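Local coordinates for CpuTA1 (Curtobacterium pusillum, PDB 5K3W), which binds pyridoxal-5'-phosphate and belongs by sequence to the class IV aminotransferase family, at residues D202-L206 / R254-L260; S211-A217 / A263-V269; G219-Q225 / P249-I255; A238-F243 / D295-L300. All blocks are in the same frame, centred on the assembly; numbering follows the deposited sequence.

Contact 1: D202-L206 / R254-L260; sequences DGYAL and RISADEL
Ala205 and Tyr204 bury the most surface where the loop 202-206 runs beside 254-260, a loop that turns into a helix at Ala257. A single backbone bridge pairs Tyr204 with Ser256 (CA-CA 4.2 Å). Gly203 leads into it at phi/psi 93/24, where a CB would jam against the preceding carbonyl; Tyr204 and Ala205 are then extended. Two hydrogen bonds fix the register: Ala257 N to Gly203 O, 2.8 Å and nearly straight, and Ala205 N to Ile255 O, 2.7 Å. A water adds a third link, donating to Ala205 O (2.4 Å) and accepting from Ile255 N (3.1 Å). The methyl of Ala205 points across, with CB 4.0 Å from Leu260 CD2 and 4.4 Å from Ile255 CB. Tyr204 turns its CA-CB bond away, yet with chi1 m its ring lies along the other backbone, CE1 3.8 Å from Arg254 CB and Arg254 CD over one face. Ser256 is the N-cap: its OG (chi1 p) accepts from Glu259 N at 3.1 Å, so the bridged residue also caps helix 257-261. The bridge thus ties the loop between strands 195-199 and 212-217 to the start of this helix; the side chain of Ala205 is about 13 Å from the bound pyridoxal-5'-phosphate. Around it, Leu206 continues in backbone hydrogen bonding with Phe198 of strand 195-199, while Leu260 packs on Ile197 and on Val213 and Val215 of strand 212-217.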
# COMPACT_ATOMS: atom_id res chain seq x y z
N ASP A 202 7.10 11.30 -17.61
CA ASP A 202 7.41 12.37 -18.55
C ASP A 202 8.68 13.11 -18.18
O ASP A 202 8.96 14.17 -18.76
CB ASP A 202 6.23 13.36 -18.65
CG ASP A 202 5.47 13.53 -17.34
OD1 ASP A 202 5.92 13.05 -16.28
OD2 ASP A 202 4.39 14.16 -17.37
N GLY A 203 9.45 12.59 -17.22
CA GLY A 203 10.80 13.05 -16.97
C GLY A 203 10.97 14.13 -15.92
O GLY A 203 11.98 14.83 -15.96
N TYR A 204 10.05 14.27 -14.97
CA TYR A 204 10.16 15.29 -13.93
C TYR A 204 10.59 14.69 -12.60
O TYR A 204 10.02 13.69 -12.15
CB TYR A 204 8.85 16.05 -13.76
CG TYR A 204 8.54 16.94 -14.93
CD1 TYR A 204 9.20 18.16 -15.10
CD2 TYR A 204 7.60 16.56 -15.88
CE1 TYR A 204 8.92 18.97 -16.18
CE2 TYR A 204 7.31 17.38 -16.96
CZ TYR A 204 7.97 18.58 -17.11
OH TYR A 204 7.67 19.37 -18.19
N ALA A 205 11.60 15.30 -11.99
CA ALA A 205 11.98 14.95 -10.63
C ALA A 205 10.78 15.11 -9.72
O ALA A 205 10.09 16.13 -9.76
CB ALA A 205 13.14 15.84 -10.16
N LEU A 206 10.52 14.08 -8.90
CA LEU A 206 9.35 14.09 -8.03
C LEU A 206 9.74 14.21 -6.56
O LEU A 206 9.66 15.29 -5.98
CB LEU A 206 8.52 12.83 -8.24
CG LEU A 206 7.81 12.67 -9.60
CD1 LEU A 206 7.04 11.36 -9.61
CD2 LEU A 206 6.88 13.85 -9.90
N ARG A 254 8.51 22.89 -11.55
CA ARG A 254 8.82 21.62 -12.19
C ARG A 254 10.30 21.57 -12.51
O ARG A 254 10.85 22.50 -13.10
CB ARG A 254 8.00 21.44 -13.46
CG ARG A 254 6.54 21.47 -13.18
CD ARG A 254 5.72 20.83 -14.28
NE ARG A 254 4.33 21.11 -13.99
CZ ARG A 254 3.78 22.31 -14.15
NH1 ARG A 254 4.52 23.31 -14.63
NH2 ARG A 254 2.50 22.51 -13.84
N ILE A 255 10.93 20.47 -12.12
CA ILE A 255 12.35 20.27 -12.28
C ILE A 255 12.52 18.99 -13.10
O ILE A 255 12.28 17.89 -12.60
CB ILE A 255 13.05 20.16 -10.92
CG1 ILE A 255 12.71 21.41 -10.09
CG2 ILE A 255 14.55 19.94 -11.08
CD1 ILE A 255 13.28 21.41 -8.68
N SER A 256 12.90 19.14 -14.36
CA SER A 256 13.15 17.96 -15.17
C SER A 256 14.31 17.16 -14.59
O SER A 256 15.21 17.71 -13.93
CB SER A 256 13.46 18.36 -16.61
OG SER A 256 14.79 18.84 -16.71
N ALA A 257 14.30 15.85 -14.83
CA ALA A 257 15.43 15.02 -14.41
C ALA A 257 16.75 15.56 -14.96
O ALA A 257 17.80 15.39 -14.32
CB ALA A 257 15.23 13.57 -14.87
N ASP A 258 16.73 16.21 -16.12
CA ASP A 258 17.95 16.80 -16.66
C ASP A 258 18.47 17.93 -15.77
O ASP A 258 19.65 17.95 -15.41
CB ASP A 258 17.70 17.31 -18.07
CG ASP A 258 18.88 17.07 -18.98
OD1 ASP A 258 19.72 16.21 -18.64
OD2 ASP A 258 18.98 17.74 -20.04
N GLU A 259 17.59 18.87 -15.40
CA GLU A 259 18.00 19.93 -14.49
C GLU A 259 18.57 19.36 -13.19
O GLU A 259 19.53 19.89 -12.63
CB GLU A 259 16.82 20.86 -14.20
CG GLU A 259 17.16 21.98 -13.23
CD GLU A 259 16.02 22.96 -13.00
OE1 GLU A 259 15.99 23.60 -11.92
OE2 GLU A 259 15.15 23.09 -13.89
N LEU A 260 17.99 18.26 -12.71
CA LEU A 260 18.46 17.64 -11.47
C LEU A 260 19.94 17.24 -11.56
O LEU A 260 20.69 17.38 -10.58
CB LEU A 260 17.58 16.44 -11.17
CG LEU A 260 17.56 15.71 -9.84
CD1 LEU A 260 16.87 16.57 -8.82
CD2 LEU A 260 16.83 14.38 -10.05
O HOH W 1 9.33 18.24 -10.72

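Contact 2: S211-A217 / A263-V269; sequences SNVIVLA and AEALWLV. With PLP (pyridoxal-5'-phosphate), chain C.
A classic beta bulge disturbs this otherwise regular ladder: Glu264 and Ala265 both face Leu216, whose O accepts from Glu264 N (2.7 Å) and Ala265 N (3.3 Å). Glu264 adopts helical angles (-81/-37), and its carboxylate bonds to Asp218 N. Beyond the bulge, strands 212-217 and 265-269 run antiparallel at 159°, axes 4.7 Å apart. Hydrogen-bonded pairs are Asn212-Val269, Ile214-Trp267 and Leu216-Ala265, with Asn212 N to Val269 O 2.9 Å, Ile214 N to Trp267 O 2.8 Å and Leu216 N to Ala265 O 3.0 Å; Val213-Leu268 and Val215-Leu266 are non-hydrogen-bonded. On the Ile214 face, Ile214 CG2 meets Trp267 CE3 (3.8 Å) and Leu216 CB lies at the indole edge, 3.9 Å from CZ3. On the other face, Val213 CG2 touches Leu268 CD2 (3.7 Å) and Val215 CG2 touches Leu266 CD2 (3.6 Å). Asn212 ND2 is held by Leu231 O. Ser211 C and Asn212 OD1 approach PLP C6 at 3.1 and 3.2 Å; both residues, at this end of the ladder, belong to the pyridoxal-5'-phosphate pocket.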
# COMPACT_ATOMS: atom_id res chain seq x y z
N SER A 211 10.84 11.09 1.40
CA SER A 211 11.50 12.37 1.59
C SER A 211 11.20 13.28 0.41
O SER A 211 10.69 12.85 -0.62
CB SER A 211 13.01 12.19 1.71
OG SER A 211 13.50 11.69 0.48
N ASN A 212 11.56 14.55 0.56
CA ASN A 212 11.50 15.50 -0.52
C ASN A 212 12.91 15.91 -0.93
O ASN A 212 13.87 15.77 -0.16
CB ASN A 212 10.69 16.73 -0.14
CG ASN A 212 9.24 16.40 0.08
OD1 ASN A 212 8.80 16.20 1.21
ND2 ASN A 212 8.48 16.30 -1.01
N VAL A 213 13.01 16.43 -2.15
CA VAL A 213 14.27 16.73 -2.82
C VAL A 213 14.50 18.23 -2.79
O VAL A 213 13.61 19.00 -3.20
CB VAL A 213 14.26 16.21 -4.26
CG1 VAL A 213 15.63 16.37 -4.90
CG2 VAL A 213 13.82 14.78 -4.28
N ILE A 214 15.68 18.65 -2.36
CA ILE A 214 16.09 20.05 -2.36
C ILE A 214 17.23 20.23 -3.36
O ILE A 214 18.22 19.49 -3.32
CB ILE A 214 16.52 20.53 -0.97
CG1 ILE A 214 15.42 20.27 0.06
CG2 ILE A 214 16.83 22.02 -1.01
CD1 ILE A 214 14.16 21.00 -0.24
N VAL A 215 17.10 21.21 -4.24
CA VAL A 215 18.05 21.44 -5.32
C VAL A 215 18.65 22.83 -5.17
O VAL A 215 17.92 23.83 -5.10
CB VAL A 215 17.39 21.29 -6.70
CG1 VAL A 215 18.37 21.70 -7.78
CG2 VAL A 215 16.92 19.87 -6.92
N LEU A 216 19.98 22.90 -5.11
CA LEU A 216 20.69 24.17 -5.19
C LEU A 216 21.31 24.31 -6.58
O LEU A 216 22.08 23.44 -7.01
CB LEU A 216 21.77 24.26 -4.12
CG LEU A 216 22.74 25.42 -4.36
CD1 LEU A 216 21.99 26.75 -4.38
CD2 LEU A 216 23.86 25.43 -3.32
N ALA A 217 20.95 25.39 -7.28
CA ALA A 217 21.56 25.70 -8.58
C ALA A 217 21.50 27.20 -8.82
O ALA A 217 20.42 27.81 -8.78
CB ALA A 217 20.88 24.95 -9.72
N ALA A 263 22.51 20.18 -11.07
CA ALA A 263 22.43 20.93 -9.82
C ALA A 263 23.80 21.03 -9.16
O ALA A 263 24.67 20.17 -9.35
CB ALA A 263 21.43 20.29 -8.87
N GLU A 264 23.99 22.09 -8.37
CA GLU A 264 25.26 22.24 -7.67
C GLU A 264 25.30 21.39 -6.41
O GLU A 264 26.36 20.85 -6.06
CB GLU A 264 25.51 23.70 -7.32
CG GLU A 264 26.11 24.48 -8.47
CD GLU A 264 25.59 25.89 -8.54
OE1 GLU A 264 25.41 26.52 -7.47
OE2 GLU A 264 25.36 26.36 -9.68
N ALA A 265 24.18 21.27 -5.70
CA ALA A 265 24.10 20.39 -4.54
C ALA A 265 22.67 19.89 -4.43
O ALA A 265 21.74 20.51 -4.96
CB ALA A 265 24.53 21.09 -3.25
N LEU A 266 22.51 18.75 -3.74
CA LEU A 266 21.21 18.12 -3.55
C LEU A 266 21.09 17.62 -2.12
O LEU A 266 22.06 17.14 -1.53
CB LEU A 266 21.00 16.94 -4.49
CG LEU A 266 21.11 17.20 -5.98
CD1 LEU A 266 21.12 15.88 -6.71
CD2 LEU A 266 19.94 18.05 -6.45
N TRP A 267 19.86 17.69 -1.59
CA TRP A 267 19.51 17.07 -0.32
C TRP A 267 18.19 16.31 -0.46
O TRP A 267 17.30 16.71 -1.21
CB TRP A 267 19.35 18.09 0.83
CG TRP A 267 20.55 18.92 1.12
CD1 TRP A 267 21.46 18.73 2.12
CD2 TRP A 267 20.96 20.11 0.42
NE1 TRP A 267 22.41 19.72 2.08
CE2 TRP A 267 22.12 20.58 1.06
CE3 TRP A 267 20.44 20.82 -0.66
CZ2 TRP A 267 22.80 21.73 0.62
CZ3 TRP A 267 21.10 21.96 -1.08
CH2 TRP A 267 22.27 22.40 -0.45
N LEU A 268 18.09 15.21 0.28
CA LEU A 268 16.81 14.61 0.64
C LEU A 268 16.46 15.03 2.06
O LEU A 268 17.29 14.91 2.97
CB LEU A 268 16.87 13.08 0.56
CG LEU A 268 17.03 12.47 -0.83
CD1 LEU A 268 16.76 10.99 -0.76
CD2 LEU A 268 16.12 13.17 -1.82
N VAL A 269 15.24 15.51 2.27
CA VAL A 269 14.83 15.99 3.59
C VAL A 269 13.54 15.28 4.01
O VAL A 269 12.67 14.99 3.18
CB VAL A 269 14.65 17.52 3.60
CG1 VAL A 269 15.94 18.20 3.16
CG2 VAL A 269 13.47 17.95 2.71
N1 PLP C . 7.71 12.06 0.56
C2 PLP C . 7.12 10.96 1.11
C2A PLP C . 6.54 9.87 0.22
C3 PLP C . 7.04 10.85 2.48
O3 PLP C . 6.42 9.71 3.01
C4 PLP C . 7.55 11.84 3.28
C4A PLP C . 7.52 11.78 4.79
C5 PLP C . 8.14 12.94 2.73
C6 PLP C . 8.21 13.04 1.36
C5A PLP C . 8.72 14.02 3.64
O4P PLP C . 7.76 14.58 4.51
P PLP C . 8.20 15.15 5.94
O1P PLP C . 9.35 16.12 5.79
O2P PLP C . 8.58 14.04 6.88
O3P PLP C . 7.04 15.92 6.54

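Contact 3: G219-Q225 / P249-I255; sequences GVVRTPQ and PTEYRRI
Glu251 pairs with two arginines in a salt-bridge network: its OE1 is 3.5 Å from Arg222 NH2, and its OE2 3.0 Å from Arg253 NE, a salt bridge whose hydrogen bond is weak. The like-charged guanidiniums of Arg222 and Arg253 stack, centres 3.8 Å apart and planes at 28°, made tolerable by Glu251 and by Glu259, the main partner of Arg253, salt-bridged to its NH1. Backbone bonds hold strands 220-224 and 250-253 parallel at 28°, axes 4.6 Å apart. Val221 N to Pro249 O (2.9 Å), Thr223 N to Glu251 O (3.1 Å) and Gln225 N to Arg253 O (2.9 Å) alternate with weak bonds from Glu251 N to Val221 O (2.9 Å) and Arg253 N to Thr223 O (3.3 Å). Pairs are Val221-Thr250, Arg222-Glu251, Thr223-Tyr252 and Pro224-Arg253. On the Thr223 face, its CG2 lies 3.3 Å from Tyr252 CD2, while its OG1 bonds to Val213 O; Tyr252 OH reaches Gln236 of helix 234-245. Ile255 lies along strand 220-224, its CD1 3.9 Å from Arg222 CB and 4.1 Å from Pro224 CD. Two adjacent parallel strands joined through helix 234-245 make a beta-alpha-beta crossover, with 250-253 outermost, within this chain, in the five-stranded mixed sheet.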
# COMPACT_ATOMS: atom_id res chain seq x y z
N GLY A 219 22.72 29.77 -7.09
CA GLY A 219 22.32 30.53 -5.93
C GLY A 219 20.85 30.43 -5.58
O GLY A 219 20.40 31.10 -4.64
N VAL A 220 20.07 29.61 -6.29
CA VAL A 220 18.65 29.45 -6.02
C VAL A 220 18.39 28.07 -5.44
O VAL A 220 18.96 27.06 -5.89
CB VAL A 220 17.80 29.68 -7.28
CG1 VAL A 220 16.34 29.52 -6.95
CG2 VAL A 220 18.06 31.05 -7.84
N VAL A 221 17.54 28.01 -4.42
CA VAL A 221 17.17 26.76 -3.76
C VAL A 221 15.77 26.42 -4.21
O VAL A 221 14.83 27.20 -3.99
CB VAL A 221 17.27 26.88 -2.23
CG1 VAL A 221 16.68 25.66 -1.55
CG2 VAL A 221 18.73 27.07 -1.82
N ARG A 222 15.62 25.27 -4.87
CA ARG A 222 14.37 24.83 -5.49
C ARG A 222 13.95 23.47 -4.96
O ARG A 222 14.75 22.71 -4.42
CB ARG A 222 14.51 24.73 -7.02
CG ARG A 222 15.15 25.90 -7.70
CD ARG A 222 15.25 25.59 -9.18
NE ARG A 222 15.04 26.77 -10.01
CZ ARG A 222 16.02 27.42 -10.61
NH1 ARG A 222 17.28 27.01 -10.49
NH2 ARG A 222 15.74 28.49 -11.35
N THR A 223 12.66 23.16 -5.16
CA THR A 223 12.06 21.90 -4.76
C THR A 223 10.94 21.63 -5.75
O THR A 223 10.29 22.58 -6.20
CB THR A 223 11.51 21.93 -3.32
OG1 THR A 223 11.45 20.60 -2.80
CG2 THR A 223 10.09 22.52 -3.28
N PRO A 224 10.69 20.37 -6.12
CA PRO A 224 9.56 20.09 -7.02
C PRO A 224 8.26 20.60 -6.43
O PRO A 224 7.94 20.35 -5.27
CB PRO A 224 9.56 18.55 -7.13
CG PRO A 224 10.97 18.13 -6.79
CD PRO A 224 11.45 19.16 -5.78
N GLN A 225 7.49 21.34 -7.24
CA GLN A 225 6.22 21.85 -6.75
C GLN A 225 5.28 20.68 -6.43
O GLN A 225 5.34 19.62 -7.05
CB GLN A 225 5.61 22.82 -7.76
CG GLN A 225 5.18 22.22 -9.09
CD GLN A 225 4.61 23.27 -10.03
OE1 GLN A 225 5.27 24.26 -10.35
NE2 GLN A 225 3.37 23.07 -10.47
N PRO A 249 17.25 32.96 -2.64
CA PRO A 249 15.91 32.81 -3.22
C PRO A 249 15.50 31.34 -3.24
O PRO A 249 16.31 30.45 -3.52
CB PRO A 249 16.06 33.36 -4.65
CG PRO A 249 17.43 34.00 -4.70
CD PRO A 249 18.26 33.35 -3.64
N THR A 250 14.23 31.09 -2.95
CA THR A 250 13.66 29.76 -2.97
C THR A 250 12.54 29.70 -4.00
O THR A 250 11.90 30.71 -4.30
CB THR A 250 13.11 29.36 -1.60
OG1 THR A 250 12.22 30.39 -1.17
CG2 THR A 250 14.25 29.21 -0.59
N GLU A 251 12.28 28.50 -4.52
CA GLU A 251 11.38 28.39 -5.66
C GLU A 251 10.77 27.00 -5.72
O GLU A 251 11.50 26.00 -5.62
CB GLU A 251 12.13 28.71 -6.95
CG GLU A 251 11.25 28.87 -8.17
CD GLU A 251 12.07 29.12 -9.43
OE1 GLU A 251 13.20 29.64 -9.31
OE2 GLU A 251 11.57 28.79 -10.53
N TYR A 252 9.45 26.94 -5.84
CA TYR A 252 8.72 25.74 -6.22
C TYR A 252 8.54 25.74 -7.73
O TYR A 252 8.16 26.76 -8.31
CB TYR A 252 7.36 25.67 -5.54
CG TYR A 252 7.41 25.63 -4.03
CD1 TYR A 252 7.47 26.79 -3.29
CD2 TYR A 252 7.41 24.41 -3.35
CE1 TYR A 252 7.53 26.76 -1.91
CE2 TYR A 252 7.46 24.36 -1.97
CZ TYR A 252 7.52 25.55 -1.25
OH TYR A 252 7.56 25.54 0.12
N ARG A 253 8.78 24.60 -8.36
CA ARG A 253 8.63 24.53 -9.81
C ARG A 253 8.76 23.09 -10.26
O ARG A 253 9.06 22.18 -9.47
CB ARG A 253 9.66 25.41 -10.50
CG ARG A 253 11.07 25.04 -10.13
CD ARG A 253 11.93 24.92 -11.36
NE ARG A 253 12.10 26.21 -12.03
CZ ARG A 253 13.11 26.49 -12.83
NH1 ARG A 253 14.05 25.58 -13.06
NH2 ARG A 253 13.20 27.69 -13.40
N ARG A 254 8.51 22.89 -11.55
CA ARG A 254 8.82 21.62 -12.19
C ARG A 254 10.30 21.57 -12.51
O ARG A 254 10.85 22.50 -13.10
CB ARG A 254 8.00 21.44 -13.46
CG ARG A 254 6.54 21.47 -13.18
CD ARG A 254 5.72 20.83 -14.28
NE ARG A 254 4.33 21.11 -13.99
CZ ARG A 254 3.78 22.31 -14.15
NH1 ARG A 254 4.52 23.31 -14.63
NH2 ARG A 254 2.50 22.51 -13.84
N ILE A 255 10.93 20.47 -12.12
CA ILE A 255 12.35 20.27 -12.28
C ILE A 255 12.52 18.99 -13.10
O ILE A 255 12.28 17.89 -12.60
CB ILE A 255 13.05 20.16 -10.92
CG1 ILE A 255 12.71 21.41 -10.09
CG2 ILE A 255 14.55 19.94 -11.08
CD1 ILE A 255 13.28 21.41 -8.68

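Contact 4: A238-F243 / D295-L300; sequences AVFDFF and DLNAYL
Two helices cross here: 238-243, part of the connecting helix of a beta-alpha-beta crossover, and 295-300, part of the last helix of the chain. Their axes come within 10.0 Å at 119°, and no direct hydrogen bond joins them, so the interface is chiefly apolar. At Asp295 the backbone O lies 3.6 Å from Phe242 CE1, while the carboxylate turns to a salt bridge with Arg246. Leu296 (chi1 t, chi2 p) brings its side-chain end inward: CD1 rests over the face of the Phe242 ring, 3.8 Å from the centroid in a CH-pi contact, and also lies 4.1 Å from Val239 CG1. One turn on, Tyr299 (chi1 t) points across. Phe242, likewise t, sets its CB over the tyrosine face, 4.0 Å from the centroid, and turns its ring edge to that face in an offset edge-to-face pair, centroids 5.6 Å apart and planes at 63°. Tyr299 CE2 also approaches Ala238 O at 3.4 Å, and a water bridges Tyr299 OH (2.8 Å) and Asp241 OD1 (3.0 Å). Leu300 finishes the contact beside Ala275 of strand 274-278, its CD2 lying 3.9 Å from both Ala238 CB and Val239 CG2.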
# COMPACT_ATOMS: atom_id res chain seq x y z
N ALA A 238 10.54 23.84 6.30
CA ALA A 238 11.50 24.39 7.24
C ALA A 238 12.86 24.62 6.58
O ALA A 238 13.61 25.51 7.00
CB ALA A 238 11.66 23.50 8.46
N VAL A 239 13.18 23.83 5.55
CA VAL A 239 14.45 24.04 4.85
C VAL A 239 14.40 25.33 4.05
O VAL A 239 15.40 26.06 3.97
CB VAL A 239 14.79 22.85 3.94
CG1 VAL A 239 15.93 23.25 2.99
CG2 VAL A 239 15.16 21.65 4.78
N PHE A 240 13.27 25.62 3.41
CA PHE A 240 13.14 26.91 2.75
C PHE A 240 13.31 28.05 3.75
O PHE A 240 13.95 29.07 3.45
CB PHE A 240 11.80 27.01 2.03
CG PHE A 240 11.84 26.44 0.63
CD1 PHE A 240 12.90 25.65 0.23
CD2 PHE A 240 10.83 26.72 -0.28
CE1 PHE A 240 12.95 25.13 -1.05
CE2 PHE A 240 10.88 26.20 -1.56
CZ PHE A 240 11.94 25.40 -1.95
N ASP A 241 12.75 27.90 4.95
CA ASP A 241 12.91 28.96 5.94
C ASP A 241 14.38 29.20 6.24
O ASP A 241 14.83 30.36 6.31
CB ASP A 241 12.14 28.61 7.22
CG ASP A 241 10.65 28.77 7.05
OD1 ASP A 241 9.88 28.30 7.93
OD2 ASP A 241 10.23 29.36 6.03
N PHE A 242 15.15 28.13 6.39
CA PHE A 242 16.58 28.28 6.66
C PHE A 242 17.26 29.08 5.57
O PHE A 242 17.96 30.06 5.84
CB PHE A 242 17.22 26.90 6.82
CG PHE A 242 18.72 26.92 6.82
CD1 PHE A 242 19.43 27.01 8.00
CD2 PHE A 242 19.43 26.83 5.63
CE1 PHE A 242 20.81 27.02 8.01
CE2 PHE A 242 20.81 26.84 5.63
CZ PHE A 242 21.50 26.94 6.82
N PHE A 243 17.04 28.70 4.30
CA PHE A 243 17.77 29.32 3.20
C PHE A 243 17.33 30.76 2.96
O PHE A 243 18.16 31.62 2.66
CB PHE A 243 17.62 28.48 1.93
CG PHE A 243 18.56 27.31 1.86
CD1 PHE A 243 19.93 27.51 1.71
CD2 PHE A 243 18.08 26.01 1.93
CE1 PHE A 243 20.80 26.44 1.64
CE2 PHE A 243 18.95 24.92 1.87
CZ PHE A 243 20.32 25.14 1.72
N ASP A 295 24.97 23.22 9.39
CA ASP A 295 24.15 24.34 9.85
C ASP A 295 22.68 24.09 9.56
O ASP A 295 21.81 24.43 10.36
CB ASP A 295 24.61 25.64 9.19
CG ASP A 295 25.97 26.10 9.67
OD1 ASP A 295 26.54 25.45 10.58
OD2 ASP A 295 26.47 27.14 9.16
N LEU A 296 22.38 23.51 8.39
CA LEU A 296 20.99 23.20 8.06
C LEU A 296 20.40 22.25 9.09
O LEU A 296 19.31 22.49 9.64
CB LEU A 296 20.94 22.59 6.66
CG LEU A 296 19.56 22.22 6.14
CD1 LEU A 296 18.67 23.46 6.05
CD2 LEU A 296 19.72 21.56 4.79
N ASN A 297 21.12 21.17 9.39
CA ASN A 297 20.61 20.20 10.35
C ASN A 297 20.49 20.80 11.74
O ASN A 297 19.52 20.52 12.46
CB ASN A 297 21.51 18.97 10.33
CG ASN A 297 21.15 18.04 9.18
OD1 ASN A 297 19.98 17.90 8.85
ND2 ASN A 297 22.16 17.44 8.55
N ALA A 298 21.44 21.65 12.13
CA ALA A 298 21.34 22.33 13.42
C ALA A 298 20.12 23.24 13.46
O ALA A 298 19.39 23.28 14.46
CB ALA A 298 22.63 23.09 13.72
N TYR A 299 19.87 23.98 12.37
CA TYR A 299 18.63 24.74 12.30
C TYR A 299 17.42 23.83 12.39
O TYR A 299 16.49 24.08 13.15
CB TYR A 299 18.56 25.56 11.01
CG TYR A 299 17.23 26.27 10.83
CD1 TYR A 299 17.03 27.55 11.34
CD2 TYR A 299 16.18 25.66 10.15
CE1 TYR A 299 15.82 28.19 11.18
CE2 TYR A 299 14.97 26.30 10.00
CZ TYR A 299 14.79 27.57 10.51
OH TYR A 299 13.57 28.22 10.35
N LEU A 300 17.41 22.76 11.58
CA LEU A 300 16.26 21.87 11.56
C LEU A 300 16.01 21.24 12.93
O LEU A 300 14.85 21.07 13.34
CB LEU A 300 16.45 20.78 10.50
CG LEU A 300 16.45 21.22 9.04
CD1 LEU A 300 16.92 20.07 8.15
CD2 LEU A 300 15.06 21.68 8.64
O HOH W 2 11.11 26.93 10.31

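Overall arrangement
From the N terminus, the first segments follow in order: loop 202-206, strands 212-217 and 220-224, then helix 234-245. Contact 3 is the first to close, when the chain returns at 249-255; its loop nests inside those of contacts 1 and 2. Contact 1 closes next, sharing Arg254 and Ile255 with contact 3, and contact 2 follows and crosses it. Contact 4, closed last by helix 290-307, crosses all three. Contacts 2 and 3 meet in one sheet, through Val215 O and Arg222 N. Leu260 joins contact 1 to that sheet, while Val239, Phe240 and Phe243 pack contact 4 onto it.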